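PDB 4KSI: leucine aminopeptidase 1, chloroplastic from Solanum lycopersicum, which removes N-terminal amino acids, preferably leucine, from peptides as a magnesium-dependent hexameric aminopeptidase of the M17 family and regulates wound signalling in tomato. Local coordinates for residues A[24-29]-A[172-177]; A[295-300]-A[523-528]; A[365-370]-A[382-387]. All coordinates share one frame; numbering follows the deposited sequence. Where two conformers were deposited one is given.

Contact 1. Residues A[24-29]-A[172-177]; sequences ESDAPK and EDNRFR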
loop_
_atom_site.group_PDB
_atom_site.type_symbol
_atom_site.label_atom_id
_atom_site.label_comp_id
_atom_site.label_asym_id
_atom_site.label_seq_id
_atom_site.Cartn_x
_atom_site.Cartn_y
_atom_site.Cartn_z
ATOM N N GLU A 24 35.316 -25.023 6.176
ATOM C CA GLU A 24 35.010 -26.413 6.600
ATOM C C GLU A 24 33.664 -26.559 7.352
ATOM O O GLU A 24 33.252 -25.643 8.088
ATOM C CB GLU A 24 36.130 -26.890 7.516
ATOM C CG GLU A 24 36.643 -28.299 7.234
ATOM C CD GLU A 24 37.516 -28.373 5.978
ATOM O OE1 GLU A 24 38.752 -28.594 6.100
ATOM O OE2 GLU A 24 36.968 -28.210 4.859
ATOM N N SER A 25 32.963 -27.674 7.160
ATOM C CA SER A 25 31.701 -27.956 7.874
ATOM C C SER A 25 31.866 -27.963 9.423
ATOM O O SER A 25 32.887 -28.431 9.940
ATOM C CB SER A 25 31.104 -29.295 7.414
ATOM O OG SER A 25 30.172 -29.797 8.370
ATOM N N ASP A 26 30.859 -27.427 10.132
ATOM C CA ASP A 26 30.797 -27.486 11.608
ATOM C C ASP A 26 29.889 -28.574 12.179
ATOM O O ASP A 26 29.491 -28.439 13.349
ATOM C CB ASP A 26 30.386 -26.127 12.224
ATOM C CG ASP A 26 31.354 -25.006 11.833
ATOM O OD1 ASP A 26 32.449 -24.949 12.465
ATOM O OD2 ASP A 26 31.024 -24.221 10.876
ATOM N N ALA A 27 29.540 -29.614 11.390
ATOM C CA ALA A 27 28.746 -30.758 11.920
ATOM C C ALA A 27 29.384 -31.201 13.251
ATOM O O ALA A 27 30.628 -31.289 13.337
ATOM C CB ALA A 27 28.692 -31.925 10.937
ATOM N N PRO A 28 28.561 -31.400 14.310
ATOM C CA PRO A 28 29.186 -31.790 15.611
ATOM C C PRO A 28 30.001 -33.107 15.549
ATOM O O PRO A 28 29.705 -33.965 14.701
ATOM C CB PRO A 28 27.970 -31.905 16.572
ATOM C CG PRO A 28 26.921 -31.016 15.997
ATOM C CD PRO A 28 27.150 -30.980 14.484
ATOM N N LYS A 29 31.039 -33.235 16.392
ATOM C CA LYS A 29 31.779 -34.491 16.524
ATOM C C LYS A 29 31.823 -35.004 17.972
ATOM O O LYS A 29 32.805 -34.849 18.657
ATOM C CB LYS A 29 33.164 -34.317 15.942
ATOM C CG LYS A 29 33.083 -34.115 14.427
ATOM C CD LYS A 29 34.340 -33.459 13.837
ATOM C CE LYS A 29 34.423 -31.970 14.171
ATOM N NZ LYS A 29 35.564 -31.401 13.396
ATOM N N GLU A 172 26.673 -25.079 15.387
ATOM C CA GLU A 172 26.670 -23.681 14.977
ATOM C C GLU A 172 27.288 -23.621 13.573
ATOM O O GLU A 172 28.396 -24.031 13.382
ATOM C CB GLU A 172 27.460 -22.801 15.959
ATOM C CG GLU A 172 27.039 -21.322 15.927
ATOM C CD GLU A 172 27.891 -20.367 16.837
ATOM O OE1 GLU A 172 29.142 -20.536 17.026
ATOM O OE2 GLU A 172 27.290 -19.392 17.351
ATOM N N ASP A 173 26.565 -23.111 12.595
ATOM C CA ASP A 173 27.025 -23.134 11.222
ATOM C C ASP A 173 27.891 -21.877 10.956
ATOM O O ASP A 173 27.356 -20.787 10.792
ATOM C CB ASP A 173 25.819 -23.163 10.309
ATOM C CG ASP A 173 26.194 -23.425 8.847
ATOM O OD1 ASP A 173 27.397 -23.450 8.482
ATOM O OD2 ASP A 173 25.276 -23.612 8.029
ATOM N N ASN A 174 29.207 -22.034 10.872
ATOM C CA ASN A 174 30.095 -20.910 10.685
ATOM C C ASN A 174 30.804 -20.940 9.342
ATOM O O ASN A 174 31.827 -20.270 9.180
ATOM C CB ASN A 174 31.119 -20.812 11.828
ATOM C CG ASN A 174 30.459 -20.477 13.168
ATOM O OD1 ASN A 174 30.764 -21.097 14.156
ATOM N ND2 ASN A 174 29.539 -19.553 13.188
ATOM N N ARG A 175 30.246 -21.661 8.373
ATOM C CA ARG A 175 30.885 -21.766 7.061
ATOM C C ARG A 175 31.057 -20.425 6.341
ATOM O O ARG A 175 31.942 -20.288 5.487
ATOM C CB ARG A 175 30.081 -22.717 6.208
ATOM C CG ARG A 175 30.220 -24.172 6.709
ATOM C CD ARG A 175 29.328 -25.063 5.811
ATOM N NE ARG A 175 27.921 -24.641 5.998
ATOM C CZ ARG A 175 26.955 -24.866 5.121
ATOM N NH1 ARG A 175 27.239 -25.563 4.001
ATOM N NH2 ARG A 175 25.717 -24.415 5.359
ATOM N N PHE A 176 30.199 -19.441 6.627
ATOM C CA PHE A 176 30.263 -18.162 5.865
ATOM C C PHE A 176 30.687 -16.952 6.675
ATOM O O PHE A 176 30.501 -15.803 6.267
ATOM C CB PHE A 176 28.946 -17.956 5.138
ATOM C CG PHE A 176 28.550 -19.156 4.331
ATOM C CD1 PHE A 176 29.101 -19.374 3.062
ATOM C CD2 PHE A 176 27.649 -20.079 4.832
ATOM C CE1 PHE A 176 28.754 -20.496 2.330
ATOM C CE2 PHE A 176 27.329 -21.236 4.116
ATOM C CZ PHE A 176 27.882 -21.450 2.858
ATOM N N ARG A 177 31.248 -17.227 7.844
ATOM C CA ARG A 177 31.716 -16.201 8.753
ATOM C C ARG A 177 33.224 -16.227 8.740
ATOM O O ARG A 177 33.822 -17.310 8.806
ATOM C CB ARG A 177 31.259 -16.483 10.181
ATOM C CG ARG A 177 29.805 -16.195 10.425
ATOM C CD ARG A 177 29.484 -16.187 11.907
ATOM N NE ARG A 177 28.787 -17.397 12.319
ATOM C CZ ARG A 177 27.506 -17.452 12.667
ATOM N NH1 ARG A 177 27.011 -18.605 13.056
ATOM N NH2 ARG A 177 26.733 -16.364 12.648
HETATM O O HOH W 1 29.016 -27.258 15.477
#

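Contact 2. Residues A[295-300]-A[523-528]; sequences LALVGK and VEWVLR. With MG (magnesium ion), chain C.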
loop_
_atom_site.group_PDB
_atom_site.type_symbol
_atom_site.label_atom_id
_atom_site.label_comp_id
_atom_site.label_asym_id
_atom_site.label_seq_id
_atom_site.Cartn_x
_atom_site.Cartn_y
_atom_site.Cartn_z
ATOM N N LEU A 295 7.993 -46.653 -1.371
ATOM C CA LEU A 295 7.580 -45.356 -0.862
ATOM C C LEU A 295 8.319 -44.265 -1.636
ATOM O O LEU A 295 9.462 -44.498 -2.083
ATOM C CB LEU A 295 7.960 -45.261 0.633
ATOM C CG LEU A 295 7.563 -46.433 1.532
ATOM C CD1 LEU A 295 8.153 -46.282 2.931
ATOM C CD2 LEU A 295 6.019 -46.503 1.615
ATOM N N ALA A 296 7.713 -43.081 -1.771
ATOM C CA ALA A 296 8.468 -41.914 -2.290
ATOM C C ALA A 296 8.389 -40.719 -1.340
ATOM O O ALA A 296 7.359 -40.534 -0.690
ATOM C CB ALA A 296 7.979 -41.529 -3.674
ATOM N N LEU A 297 9.501 -39.990 -1.217
ATOM C CA LEU A 297 9.607 -38.731 -0.465
ATOM C C LEU A 297 9.976 -37.700 -1.509
ATOM O O LEU A 297 11.045 -37.798 -2.146
ATOM C CB LEU A 297 10.728 -38.826 0.618
ATOM C CG LEU A 297 10.508 -39.966 1.629
ATOM C CD1 LEU A 297 11.682 -40.042 2.615
ATOM C CD2 LEU A 297 9.173 -39.704 2.387
ATOM N N VAL A 298 9.061 -36.761 -1.747
ATOM C CA VAL A 298 9.206 -35.725 -2.773
ATOM C C VAL A 298 9.380 -34.360 -2.092
ATOM O O VAL A 298 8.599 -34.007 -1.198
ATOM C CB VAL A 298 7.973 -35.746 -3.696
ATOM C CG1 VAL A 298 8.017 -34.595 -4.674
ATOM C CG2 VAL A 298 7.870 -37.097 -4.446
ATOM N N GLY A 299 10.455 -33.635 -2.412
ATOM C CA GLY A 299 10.728 -32.363 -1.729
ATOM C C GLY A 299 10.757 -31.232 -2.755
ATOM O O GLY A 299 11.338 -31.393 -3.835
ATOM N N LYS A 300 10.122 -30.103 -2.436
ATOM C CA LYS A 300 10.163 -28.945 -3.271
ATOM C C LYS A 300 11.581 -28.404 -3.205
ATOM O O LYS A 300 12.117 -28.163 -2.114
ATOM C CB LYS A 300 9.191 -27.886 -2.736
ATOM C CG LYS A 300 9.279 -26.580 -3.518
ATOM C CD LYS A 300 8.382 -25.498 -2.907
ATOM C CE LYS A 300 8.705 -24.146 -3.522
ATOM N NZ LYS A 300 7.846 -23.098 -2.904
ATOM N N VAL A 523 11.930 -40.085 8.633
ATOM C CA VAL A 523 12.655 -41.315 8.974
ATOM C C VAL A 523 11.750 -42.214 9.829
ATOM O O VAL A 523 11.657 -43.403 9.568
ATOM C CB VAL A 523 13.954 -41.027 9.733
ATOM C CG1 VAL A 523 14.525 -42.345 10.314
ATOM C CG2 VAL A 523 14.977 -40.319 8.796
ATOM N N GLU A 524 11.059 -41.647 10.824
ATOM C CA GLU A 524 10.143 -42.463 11.631
ATOM C C GLU A 524 9.070 -43.102 10.748
ATOM O O GLU A 524 8.714 -44.259 10.945
ATOM C CB GLU A 524 9.429 -41.655 12.720
ATOM C CG GLU A 524 10.334 -41.233 13.823
ATOM C CD GLU A 524 10.637 -42.409 14.790
ATOM O OE1 GLU A 524 9.866 -43.391 14.907
ATOM O OE2 GLU A 524 11.694 -42.356 15.439
ATOM N N TRP A 525 8.516 -42.340 9.814
ATOM C CA TRP A 525 7.440 -42.846 8.968
ATOM C C TRP A 525 7.912 -44.017 8.116
ATOM O O TRP A 525 7.246 -45.065 8.004
ATOM C CB TRP A 525 6.937 -41.679 8.072
ATOM C CG TRP A 525 5.900 -42.143 7.114
ATOM C CD1 TRP A 525 4.597 -42.513 7.395
ATOM C CD2 TRP A 525 6.078 -42.366 5.677
ATOM N NE1 TRP A 525 3.963 -42.913 6.258
ATOM C CE2 TRP A 525 4.795 -42.823 5.179
ATOM C CE3 TRP A 525 7.142 -42.169 4.768
ATOM C CZ2 TRP A 525 4.591 -43.126 3.856
ATOM C CZ3 TRP A 525 6.907 -42.437 3.430
ATOM C CH2 TRP A 525 5.656 -42.926 2.990
ATOM N N VAL A 526 9.109 -43.892 7.541
ATOM C CA VAL A 526 9.693 -44.979 6.767
ATOM C C VAL A 526 9.846 -46.217 7.669
ATOM O O VAL A 526 9.467 -47.325 7.264
ATOM C CB VAL A 526 11.060 -44.561 6.136
ATOM C CG1 VAL A 526 11.811 -45.751 5.530
ATOM C CG2 VAL A 526 10.821 -43.515 5.069
ATOM N N LEU A 527 10.371 -46.036 8.879
ATOM C CA LEU A 527 10.660 -47.190 9.749
ATOM C C LEU A 527 9.408 -47.809 10.268
ATOM O O LEU A 527 9.418 -48.970 10.597
ATOM C CB LEU A 527 11.590 -46.841 10.931
ATOM C CG LEU A 527 12.969 -46.291 10.503
ATOM C CD1 LEU A 527 13.815 -45.995 11.738
ATOM C CD2 LEU A 527 13.728 -47.227 9.564
ATOM N N ARG A 528 8.320 -47.045 10.333
ATOM C CA ARG A 528 7.062 -47.634 10.729
ATOM C C ARG A 528 6.333 -48.327 9.571
ATOM O O ARG A 528 5.370 -49.014 9.817
ATOM C CB ARG A 528 6.185 -46.635 11.534
ATOM C CG ARG A 528 6.830 -46.318 12.892
ATOM C CD ARG A 528 6.398 -44.995 13.589
ATOM N NE ARG A 528 7.332 -44.666 14.700
ATOM C CZ ARG A 528 7.247 -45.146 15.956
ATOM N NH1 ARG A 528 6.248 -45.963 16.316
ATOM N NH2 ARG A 528 8.159 -44.808 16.881
HETATM MG MG MG C . 8.381 -21.095 -3.896
HETATM O O HOH W 2 6.351 -19.691 -3.622
#

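Contact 3. Residues A[365-370]-A[382-387]; sequences MRPGDI and NNTDAE. With MG (magnesium ion), chain B; MG (magnesium ion), chain C.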
loop_
_atom_site.group_PDB
_atom_site.type_symbol
_atom_site.label_atom_id
_atom_site.label_comp_id
_atom_site.label_asym_id
_atom_site.label_seq_id
_atom_site.Cartn_x
_atom_site.Cartn_y
_atom_site.Cartn_z
ATOM N N MET A 365 9.115 -17.605 -17.841
ATOM C CA MET A 365 7.681 -17.755 -18.022
ATOM C C MET A 365 6.930 -16.459 -17.691
ATOM O O MET A 365 7.248 -15.801 -16.714
ATOM C CB MET A 365 7.208 -18.873 -17.096
ATOM C CG MET A 365 5.709 -18.985 -16.957
ATOM S SD MET A 365 5.324 -20.564 -16.155
ATOM C CE MET A 365 6.229 -20.363 -14.634
ATOM N N ARG A 366 5.909 -16.113 -18.473
ATOM C CA ARG A 366 5.160 -14.911 -18.196
ATOM C C ARG A 366 3.925 -15.307 -17.437
ATOM O O ARG A 366 3.379 -16.395 -17.697
ATOM C CB ARG A 366 4.718 -14.255 -19.511
ATOM C CG ARG A 366 5.818 -13.719 -20.458
ATOM C CD ARG A 366 5.334 -13.836 -21.924
ATOM N NE ARG A 366 5.502 -15.224 -22.185
ATOM C CZ ARG A 366 6.608 -15.764 -22.673
ATOM N NH1 ARG A 366 7.540 -14.977 -23.179
ATOM N NH2 ARG A 366 6.746 -17.079 -22.644
ATOM N N PRO A 367 3.417 -14.427 -16.556
ATOM C CA PRO A 367 2.096 -14.640 -15.988
ATOM C C PRO A 367 1.055 -14.799 -17.118
ATOM O O PRO A 367 1.053 -14.020 -18.061
ATOM C CB PRO A 367 1.837 -13.320 -15.175
ATOM C CG PRO A 367 3.232 -12.849 -14.855
ATOM C CD PRO A 367 4.002 -13.150 -16.124
ATOM N N GLY A 368 0.154 -15.780 -17.020
ATOM C CA GLY A 368 -0.846 -16.002 -18.075
ATOM C C GLY A 368 -0.366 -17.127 -19.056
ATOM O O GLY A 368 -1.196 -17.684 -19.776
ATOM N N ASP A 369 0.942 -17.494 -19.065
ATOM C CA ASP A 369 1.420 -18.569 -19.927
ATOM C C ASP A 369 0.690 -19.874 -19.573
ATOM O O ASP A 369 0.369 -20.127 -18.388
ATOM C CB ASP A 369 2.951 -18.808 -19.814
ATOM C CG ASP A 369 3.790 -17.734 -20.576
ATOM O OD1 ASP A 369 3.228 -16.826 -21.229
ATOM O OD2 ASP A 369 5.030 -17.805 -20.495
ATOM N N ILE A 370 0.476 -20.713 -20.584
ATOM C CA ILE A 370 -0.095 -22.031 -20.329
ATOM C C ILE A 370 0.979 -23.076 -20.457
ATOM O O ILE A 370 1.606 -23.164 -21.522
ATOM C CB ILE A 370 -1.282 -22.337 -21.266
ATOM C CG1 ILE A 370 -2.424 -21.319 -21.011
ATOM C CG2 ILE A 370 -1.725 -23.814 -21.083
ATOM C CD1 ILE A 370 -3.599 -21.418 -21.985
ATOM N N ASN A 382 -1.508 -18.192 -13.560
ATOM C CA ASN A 382 -1.995 -16.841 -13.311
ATOM C C ASN A 382 -1.126 -16.151 -12.292
ATOM O O ASN A 382 -1.291 -14.951 -12.097
ATOM C CB ASN A 382 -3.500 -16.791 -12.884
ATOM C CG ASN A 382 -3.792 -17.603 -11.648
ATOM O OD1 ASN A 382 -3.252 -18.710 -11.471
ATOM N ND2 ASN A 382 -4.664 -17.070 -10.759
ATOM N N ASN A 383 -0.201 -16.876 -11.630
ATOM C CA ASN A 383 0.782 -16.188 -10.757
ATOM C C ASN A 383 2.079 -16.977 -10.777
ATOM O O ASN A 383 2.074 -18.146 -10.413
ATOM C CB ASN A 383 0.250 -16.053 -9.300
ATOM C CG ASN A 383 1.127 -15.134 -8.418
ATOM O OD1 ASN A 383 2.374 -15.210 -8.427
ATOM N ND2 ASN A 383 0.465 -14.253 -7.629
ATOM N N THR A 384 3.169 -16.388 -11.234
ATOM C CA THR A 384 4.400 -17.170 -11.363
ATOM C C THR A 384 5.076 -17.410 -10.041
ATOM O O THR A 384 6.084 -18.105 -9.989
ATOM C CB THR A 384 5.443 -16.483 -12.298
ATOM O OG1 THR A 384 5.861 -15.237 -11.714
ATOM C CG2 THR A 384 4.812 -16.221 -13.706
ATOM N N ASP A 385 4.562 -16.788 -8.980
ATOM C CA ASP A 385 5.099 -17.008 -7.657
ATOM C C ASP A 385 4.434 -18.226 -6.967
ATOM O O ASP A 385 4.738 -18.569 -5.811
ATOM C CB ASP A 385 4.959 -15.751 -6.802
ATOM C CG ASP A 385 5.778 -15.847 -5.494
ATOM O OD1 ASP A 385 6.680 -16.753 -5.322
ATOM O OD2 ASP A 385 5.550 -15.027 -4.627
ATOM N N ALA A 386 3.503 -18.881 -7.663
ATOM C CA ALA A 386 3.017 -20.160 -7.181
ATOM C C ALA A 386 3.666 -21.247 -8.067
ATOM O O ALA A 386 2.974 -22.067 -8.702
ATOM C CB ALA A 386 1.469 -20.199 -7.196
ATOM N N GLU A 387 5.000 -21.262 -8.082
ATOM C CA GLU A 387 5.796 -22.041 -9.050
ATOM C C GLU A 387 6.179 -23.380 -8.449
ATOM O O GLU A 387 6.442 -24.342 -9.162
ATOM C CB GLU A 387 7.087 -21.255 -9.423
ATOM C CG GLU A 387 8.222 -21.331 -8.368
ATOM C CD GLU A 387 7.850 -20.732 -7.002
ATOM O OE1 GLU A 387 7.202 -19.644 -6.895
ATOM O OE2 GLU A 387 8.203 -21.360 -5.971
HETATM MG MG MG B . 6.912 -18.803 -5.101
HETATM MG MG MG C . 8.381 -21.095 -3.896
HETATM O O HOH W 2 6.351 -19.691 -3.622
#

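Contact 1. Residues A[24-29]-A[172-177]
D26 reaches across to the loop 172-177 and carries the contact, which joins the loop leading into strand 31-35 to the loop after helix 152-170. Its CB lies against the carbonyl oxygen of E172, CB to O 3.1 Å, and CG stays close to the same oxygen. With CG beside the backbone N and anti to the carbonyl carbon (chi1 -59°), the carboxylate is brought to the N174 amide, and at the tip OD2 accepts the hydrogen bond N174 N to D26 OD2, 2.8 Å long. The N-H comes from above the carboxylate plane, 48° out of it. A water that accepts from E172 N and, at a rather short distance, donates to D26 O probably gives the loops a second link.

N174 opens a type I turn ending at R177. R175, inside the turn, grips D173, the residue just before it, side-on, NE to OD1 at 2.8 Å and NH2 to OD2, nearly in the guanidinium plane, while R175 CG packs against E24 O at 3.6 Å. R175 NH2 also bonds E218 O of helix 197-221, and F176 O bonds T378 of a neighbouring subunit.

With an alanine in place of D26, the N174 amide would probably lose this acceptor, and the two loops would keep mainly the water bridge between them. D26 OD2 stands 4.4 Å from D173 OD1, and the two acids are likely to repel mildly; the R175 pairing with D173 probably offsets part of this, and the N174 N-H gives D26 OD2 a partner of its own.

Contact 2. Residues A[295-300]-A[523-528]
W525 pushes the six-membered end of its indole between two leucines of strand 295-300. The two segments run almost antiparallel (172°), their axes 10.7 Å apart, and the indole spans much of that distance. CG stands anti to the W525 backbone N (chi1 176°), and this sends the benzo-ring atoms CZ3 and CH2 toward the sheet. L295 comes from the opposite direction: its CD2 meets W525 CH2 at 3.8 Å, while its CB and CD1 also lie near that end of the ring. L297 instead slides past the indole and brings CD2 to 3.7 Å from W525 CZ3. Both methyls approach obliquely to the ring.

V526 fills in beside the tryptophan, its CG2 4.3 Å from L297 CD1. V349 of the neighbouring strand 347-358 packs on both V526 and L297, and I408 of strand 406-411 touches W525, so helix 519-528 covers one face of the central sheet of the catalytic domain.

At the far end of this strand segment, K300 runs out fully extended from CG onward to bind, through NZ at 2.3 Å, a magnesium ion that D305, D325, E387 and a water also bind. The indole NE1, turned from the leucines, donates to E438 of helix 433-446. The contact across the segments is thus wholly apolar, consistent with cohesion by burial and close fit, while the single polar atom of the indole is satisfied by an acid on a second helix.

Contact 3. Residues A[365-370]-A[382-387]
T384 packs its CG2 methyl into the bend of a type II turn, R366 to D369, and belongs itself to a type I turn from N383 to A386 that leads into the dimagnesium site of this M17 catalytic domain. The apolar contact centres on that methyl. It lies 3.6 Å from P367 N and 3.9 Å from P367 CG, with the M365 side chain more loosely beside it. T384 CG2 sits anti to the carbonyl carbon, with OG1 at chi1 64°, and the hydroxyl is thereby turned to the loop of G307 and N310, where it bonds G307 O and N310 N.

Hydrogen bonds and charge stiffen each side separately. R366 holds D369 side-on, NE to OD1 at 2.9 Å in the guanidinium plane and NH2 to OD2 at 2.8 Å. D369 OD2 takes the R366 backbone N as well, from the opposite face of the carboxylate. R366 NH1 continues into a salt bridge with E357 of a neighbouring subunit, so the turn faces a subunit interface. Across the other turn, N383 OD1 accepts D385 N in its carbonyl plane, an Asx turn.

E387 bridges the two magnesium ions, OE1 to one and OE2 to the other, and D305 is a ligand shared by both. D385 OD2 pairs with K312. The ion bound by E387 OE1 is also chelated by D385, through its backbone O at 2.3 Å and its OD1 at 2.1 Å.

From the N terminus, contact 1 comes first: residues 24-29, just before strand 31-35, meet the loop after helix 152-170, closing a loop of 142 residues that spans most of the N-terminal domain. It closes before contact 2 opens. Contact 2 then joins strand 293-302 to the C-terminal helix 519-528 across 222 residues of the catalytic domain, and contact 3, a short closure of 11 residues, lies within that span; none cross. Contact 1 stays apart, its nearest atoms about 16 Å from those of contact 2 and about 21 Å from those of contact 3. Contacts 2 and 3 converge through K300 and E387, which share one magnesium ion.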